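Local coordinates for protein putative 4-amino-4-deoxychorismate lyase (Thermus thermophilus, PDB 2ZGI) that binds pyridoxal 5'-phosphate and, as a putative 4-amino-4-deoxychorismate lyase, probably uses it for a lyase reaction, at residues Tyr97-Val111 and Leu215-Pro228. Sequence-based numbering, arbitrary orientation.
Sequences YAPLPLSLYREGVRV and LAGSGVGLLPVRPP. With PLP (pyridoxal-5'-phosphate), chain P.
The ring of Y105 carries L223 on one face, CD1 lying over the ring centre in a CH-pi contact, 3.7 Å from the centroid and 14° off the normal. Its edge meets the backbone oxygens of V220 and L222 in plane, and OH donates a very short hydrogen bond of 2.5 Å to V220 O. The Y97 ring also turns an edge to a carbonyl: its OH donates to G219 O at 2.7 Å, but from above the carbonyl plane rather than along a lone pair. Two tyrosines thus grip consecutive carbonyls of a turn in which V220 N and G221 N both donate to G217 O, V220 and G221 facing G217 as a classic beta bulge. S218, in the same turn, binds PLP O2P through N and OG, an example consistent with second-shell side chains positioning a phosphate-binding turn.

L223, its CG swung away from the backbone N (chi1 -165°), reaches the ring, and its two methyls part: CD1 serves the tyrosine face, while CD2 packs on L100 CD1 at 3.7 Å and on V109 CG1. Farther along, V111 CG1 meets V225 CG2 at 3.5 Å. A single beta bridge pairs V109 with V225, through V109 N to P224 O and R226 N to V109 O, both 3.0 Å. G108, with positive phi, leaves helix 103-107 just before it, its CA close against P224 O.

Strand 223-224 is outermost on this side of the mixed sheet, antiparallel to 212-217, and helix 103-107 packs on it; helix 233-239 receives L222 and P228, whereas V111 reaches L149 of strand 147-151.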
# COMPACT_ATOMS: atom_id res chain seq x y z
N TYR D 97 -20.06 -34.91 -3.16
CA TYR D 97 -19.78 -33.89 -2.15
C TYR D 97 -19.50 -34.60 -0.84
O TYR D 97 -20.19 -35.57 -0.49
CB TYR D 97 -20.99 -32.94 -2.03
CG TYR D 97 -20.91 -31.91 -0.90
CD1 TYR D 97 -20.42 -30.63 -1.13
CD2 TYR D 97 -21.37 -32.21 0.39
CE1 TYR D 97 -20.35 -29.68 -0.10
CE2 TYR D 97 -21.31 -31.27 1.42
CZ TYR D 97 -20.81 -30.01 1.17
OH TYR D 97 -20.76 -29.09 2.19
N ALA D 98 -18.49 -34.15 -0.11
CA ALA D 98 -18.28 -34.65 1.24
C ALA D 98 -18.33 -33.47 2.23
O ALA D 98 -17.61 -32.48 2.06
CB ALA D 98 -16.96 -35.41 1.36
N PRO D 99 -19.20 -33.58 3.25
CA PRO D 99 -19.38 -32.54 4.25
C PRO D 99 -18.19 -32.39 5.17
O PRO D 99 -17.40 -33.33 5.37
CB PRO D 99 -20.56 -33.07 5.09
CG PRO D 99 -20.53 -34.56 4.88
CD PRO D 99 -20.18 -34.67 3.43
N LEU D 100 -18.10 -31.22 5.78
CA LEU D 100 -17.22 -30.98 6.88
C LEU D 100 -17.75 -31.73 8.07
O LEU D 100 -18.96 -32.04 8.12
CB LEU D 100 -17.17 -29.48 7.19
CG LEU D 100 -16.47 -28.56 6.18
CD1 LEU D 100 -16.79 -27.09 6.56
CD2 LEU D 100 -14.94 -28.85 6.17
N PRO D 101 -16.89 -32.03 9.06
CA PRO D 101 -17.42 -32.58 10.31
C PRO D 101 -18.49 -31.68 10.92
O PRO D 101 -18.33 -30.43 10.99
CB PRO D 101 -16.17 -32.65 11.23
CG PRO D 101 -15.04 -32.76 10.30
CD PRO D 101 -15.42 -31.88 9.12
N LEU D 102 -19.57 -32.33 11.36
CA LEU D 102 -20.67 -31.67 12.02
C LEU D 102 -20.24 -30.78 13.20
O LEU D 102 -20.82 -29.71 13.41
CB LEU D 102 -21.70 -32.71 12.48
CG LEU D 102 -23.06 -32.19 12.98
CD1 LEU D 102 -23.73 -31.27 11.93
CD2 LEU D 102 -23.95 -33.38 13.35
N SER D 103 -19.22 -31.21 13.94
CA SER D 103 -18.73 -30.44 15.09
C SER D 103 -18.26 -29.04 14.71
O SER D 103 -18.36 -28.12 15.52
CB SER D 103 -17.62 -31.19 15.83
OG SER D 103 -16.43 -31.20 15.06
N LEU D 104 -17.76 -28.88 13.49
CA LEU D 104 -17.31 -27.57 13.02
C LEU D 104 -18.39 -26.50 13.03
O LEU D 104 -18.10 -25.31 13.20
CB LEU D 104 -16.74 -27.66 11.60
CG LEU D 104 -15.33 -28.24 11.45
CD1 LEU D 104 -14.67 -27.72 10.17
CD2 LEU D 104 -14.45 -27.94 12.67
N TYR D 105 -19.63 -26.93 12.83
CA TYR D 105 -20.76 -26.00 12.81
C TYR D 105 -21.17 -25.62 14.23
O TYR D 105 -21.83 -24.60 14.43
CB TYR D 105 -21.93 -26.59 12.02
CG TYR D 105 -21.61 -26.73 10.55
CD1 TYR D 105 -21.90 -25.69 9.67
CD2 TYR D 105 -20.97 -27.86 10.05
CE1 TYR D 105 -21.59 -25.78 8.31
CE2 TYR D 105 -20.64 -27.96 8.68
CZ TYR D 105 -20.97 -26.90 7.82
OH TYR D 105 -20.67 -26.95 6.46
N ARG D 106 -20.77 -26.45 15.20
CA ARG D 106 -21.04 -26.21 16.62
C ARG D 106 -19.91 -25.44 17.27
O ARG D 106 -20.14 -24.45 17.96
CB ARG D 106 -21.20 -27.54 17.36
CG ARG D 106 -22.56 -28.21 17.26
CD ARG D 106 -22.59 -29.44 18.18
NE ARG D 106 -21.98 -29.14 19.48
CZ ARG D 106 -20.76 -29.54 19.86
NH1 ARG D 106 -20.00 -30.28 19.06
NH2 ARG D 106 -20.30 -29.18 21.06
N GLU D 107 -18.69 -25.91 17.03
CA GLU D 107 -17.46 -25.38 17.64
C GLU D 107 -16.71 -24.30 16.82
O GLU D 107 -15.84 -23.60 17.34
CB GLU D 107 -16.54 -26.55 17.99
CG GLU D 107 -17.27 -27.61 18.82
CD GLU D 107 -16.56 -28.97 18.88
OE1 GLU D 107 -15.44 -29.11 18.34
OE2 GLU D 107 -17.14 -29.90 19.49
N GLY D 108 -17.07 -24.17 15.54
CA GLY D 108 -16.51 -23.12 14.71
C GLY D 108 -15.13 -23.41 14.14
O GLY D 108 -14.42 -24.32 14.58
N VAL D 109 -14.75 -22.59 13.17
CA VAL D 109 -13.45 -22.67 12.53
C VAL D 109 -12.60 -21.42 12.83
O VAL D 109 -13.14 -20.41 13.31
CB VAL D 109 -13.58 -22.82 10.99
CG1 VAL D 109 -14.39 -24.10 10.62
CG2 VAL D 109 -14.23 -21.58 10.37
N ARG D 110 -11.31 -21.51 12.55
CA ARG D 110 -10.35 -20.39 12.59
C ARG D 110 -10.26 -19.72 11.22
O ARG D 110 -10.28 -20.41 10.19
CB ARG D 110 -8.96 -20.89 12.98
CG ARG D 110 -8.86 -21.52 14.40
CD ARG D 110 -7.40 -21.77 14.82
NE ARG D 110 -6.88 -23.10 14.45
CZ ARG D 110 -5.58 -23.42 14.38
NH1 ARG D 110 -4.63 -22.53 14.63
NH2 ARG D 110 -5.23 -24.66 14.03
N VAL D 111 -10.18 -18.38 11.20
CA VAL D 111 -9.76 -17.66 10.00
C VAL D 111 -8.39 -17.02 10.18
O VAL D 111 -7.92 -16.81 11.30
CB VAL D 111 -10.75 -16.56 9.50
CG1 VAL D 111 -12.12 -17.13 9.28
CG2 VAL D 111 -10.79 -15.32 10.45
N LEU D 215 -18.97 -17.44 8.00
CA LEU D 215 -18.61 -17.67 6.61
C LEU D 215 -19.76 -18.34 5.87
O LEU D 215 -20.26 -19.37 6.33
CB LEU D 215 -17.36 -18.55 6.53
CG LEU D 215 -16.08 -18.04 7.21
CD1 LEU D 215 -15.01 -19.13 7.15
CD2 LEU D 215 -15.58 -16.73 6.54
N ALA D 216 -20.16 -17.77 4.75
CA ALA D 216 -21.23 -18.33 3.95
C ALA D 216 -20.67 -18.72 2.58
O ALA D 216 -19.89 -17.99 2.02
CB ALA D 216 -22.34 -17.32 3.78
N GLY D 217 -21.09 -19.87 2.05
CA GLY D 217 -20.74 -20.26 0.69
C GLY D 217 -21.51 -21.50 0.23
O GLY D 217 -22.06 -22.25 1.05
N SER D 218 -21.55 -21.72 -1.08
CA SER D 218 -22.32 -22.84 -1.65
C SER D 218 -21.80 -24.21 -1.23
O SER D 218 -22.57 -25.16 -1.16
CB SER D 218 -22.30 -22.76 -3.17
OG SER D 218 -23.10 -21.66 -3.55
N GLY D 219 -20.50 -24.27 -0.92
CA GLY D 219 -19.85 -25.49 -0.48
C GLY D 219 -19.82 -25.77 1.02
O GLY D 219 -19.42 -26.88 1.43
N VAL D 220 -20.21 -24.80 1.85
CA VAL D 220 -20.18 -25.00 3.30
C VAL D 220 -21.50 -24.71 4.01
O VAL D 220 -21.66 -25.10 5.17
CB VAL D 220 -19.04 -24.15 4.00
CG1 VAL D 220 -17.68 -24.71 3.70
CG2 VAL D 220 -19.10 -22.71 3.60
N GLY D 221 -22.42 -24.00 3.36
CA GLY D 221 -23.56 -23.44 4.08
C GLY D 221 -23.18 -22.20 4.87
O GLY D 221 -22.66 -21.23 4.31
N LEU D 222 -23.45 -22.21 6.17
CA LEU D 222 -23.10 -21.10 7.05
C LEU D 222 -22.29 -21.64 8.21
O LEU D 222 -22.78 -22.45 9.03
CB LEU D 222 -24.35 -20.37 7.56
CG LEU D 222 -24.14 -19.19 8.53
CD1 LEU D 222 -23.33 -18.04 7.91
CD2 LEU D 222 -25.49 -18.71 9.06
N LEU D 223 -21.04 -21.20 8.26
CA LEU D 223 -20.08 -21.75 9.18
C LEU D 223 -19.63 -20.64 10.13
O LEU D 223 -19.21 -19.56 9.68
CB LEU D 223 -18.92 -22.30 8.36
CG LEU D 223 -17.83 -23.25 8.82
CD1 LEU D 223 -18.33 -24.56 9.43
CD2 LEU D 223 -17.01 -23.52 7.59
N PRO D 224 -19.72 -20.89 11.46
CA PRO D 224 -19.28 -19.85 12.37
C PRO D 224 -17.78 -19.88 12.54
O PRO D 224 -17.17 -20.95 12.46
CB PRO D 224 -19.97 -20.23 13.69
CG PRO D 224 -20.05 -21.72 13.66
CD PRO D 224 -20.19 -22.10 12.18
N VAL D 225 -17.19 -18.70 12.77
CA VAL D 225 -15.82 -18.59 13.20
C VAL D 225 -15.85 -18.58 14.73
O VAL D 225 -16.53 -17.74 15.34
CB VAL D 225 -15.14 -17.32 12.64
CG1 VAL D 225 -13.71 -17.20 13.15
CG2 VAL D 225 -15.16 -17.30 11.10
N ARG D 226 -15.13 -19.52 15.35
CA ARG D 226 -15.19 -19.74 16.80
C ARG D 226 -16.64 -20.09 17.18
O ARG D 226 -17.53 -20.00 16.32
CB ARG D 226 -14.66 -18.53 17.59
CG ARG D 226 -13.32 -18.05 17.08
CD ARG D 226 -12.52 -17.29 18.14
NE ARG D 226 -11.09 -17.57 18.01
CZ ARG D 226 -10.15 -16.69 17.68
NH1 ARG D 226 -10.44 -15.41 17.45
NH2 ARG D 226 -8.89 -17.10 17.59
N PRO D 227 -16.87 -20.55 18.43
CA PRO D 227 -18.24 -20.91 18.77
C PRO D 227 -19.23 -19.80 18.45
O PRO D 227 -18.96 -18.63 18.73
CB PRO D 227 -18.16 -21.15 20.28
CG PRO D 227 -16.80 -21.77 20.44
CD PRO D 227 -15.91 -21.05 19.43
N PRO D 228 -20.37 -20.16 17.83
CA PRO D 228 -21.37 -19.13 17.51
C PRO D 228 -22.14 -18.68 18.75
O PRO D 228 -22.21 -19.41 19.75
CB PRO D 228 -22.32 -19.85 16.55
CG PRO D 228 -22.22 -21.30 16.94
CD PRO D 228 -20.81 -21.50 17.41
N1 PLP P . -16.01 -15.60 -2.05
C2 PLP P . -15.36 -15.97 -3.17
C2A PLP P . -14.05 -15.32 -3.50
C3 PLP P . -15.90 -16.96 -4.00
O3 PLP P . -15.21 -17.30 -5.13
C4 PLP P . -17.13 -17.53 -3.67
C4A PLP P . -17.82 -18.57 -4.53
C5 PLP P . -17.79 -17.10 -2.52
C6 PLP P . -17.19 -16.13 -1.73
C5A PLP P . -19.11 -17.70 -2.07
O4P PLP P . -20.21 -17.44 -2.94
P PLP P . -21.54 -18.34 -2.97
O1P PLP P . -22.22 -18.20 -1.63
O2P PLP P . -21.16 -19.79 -3.21
O3P PLP P . -22.22 -17.70 -4.14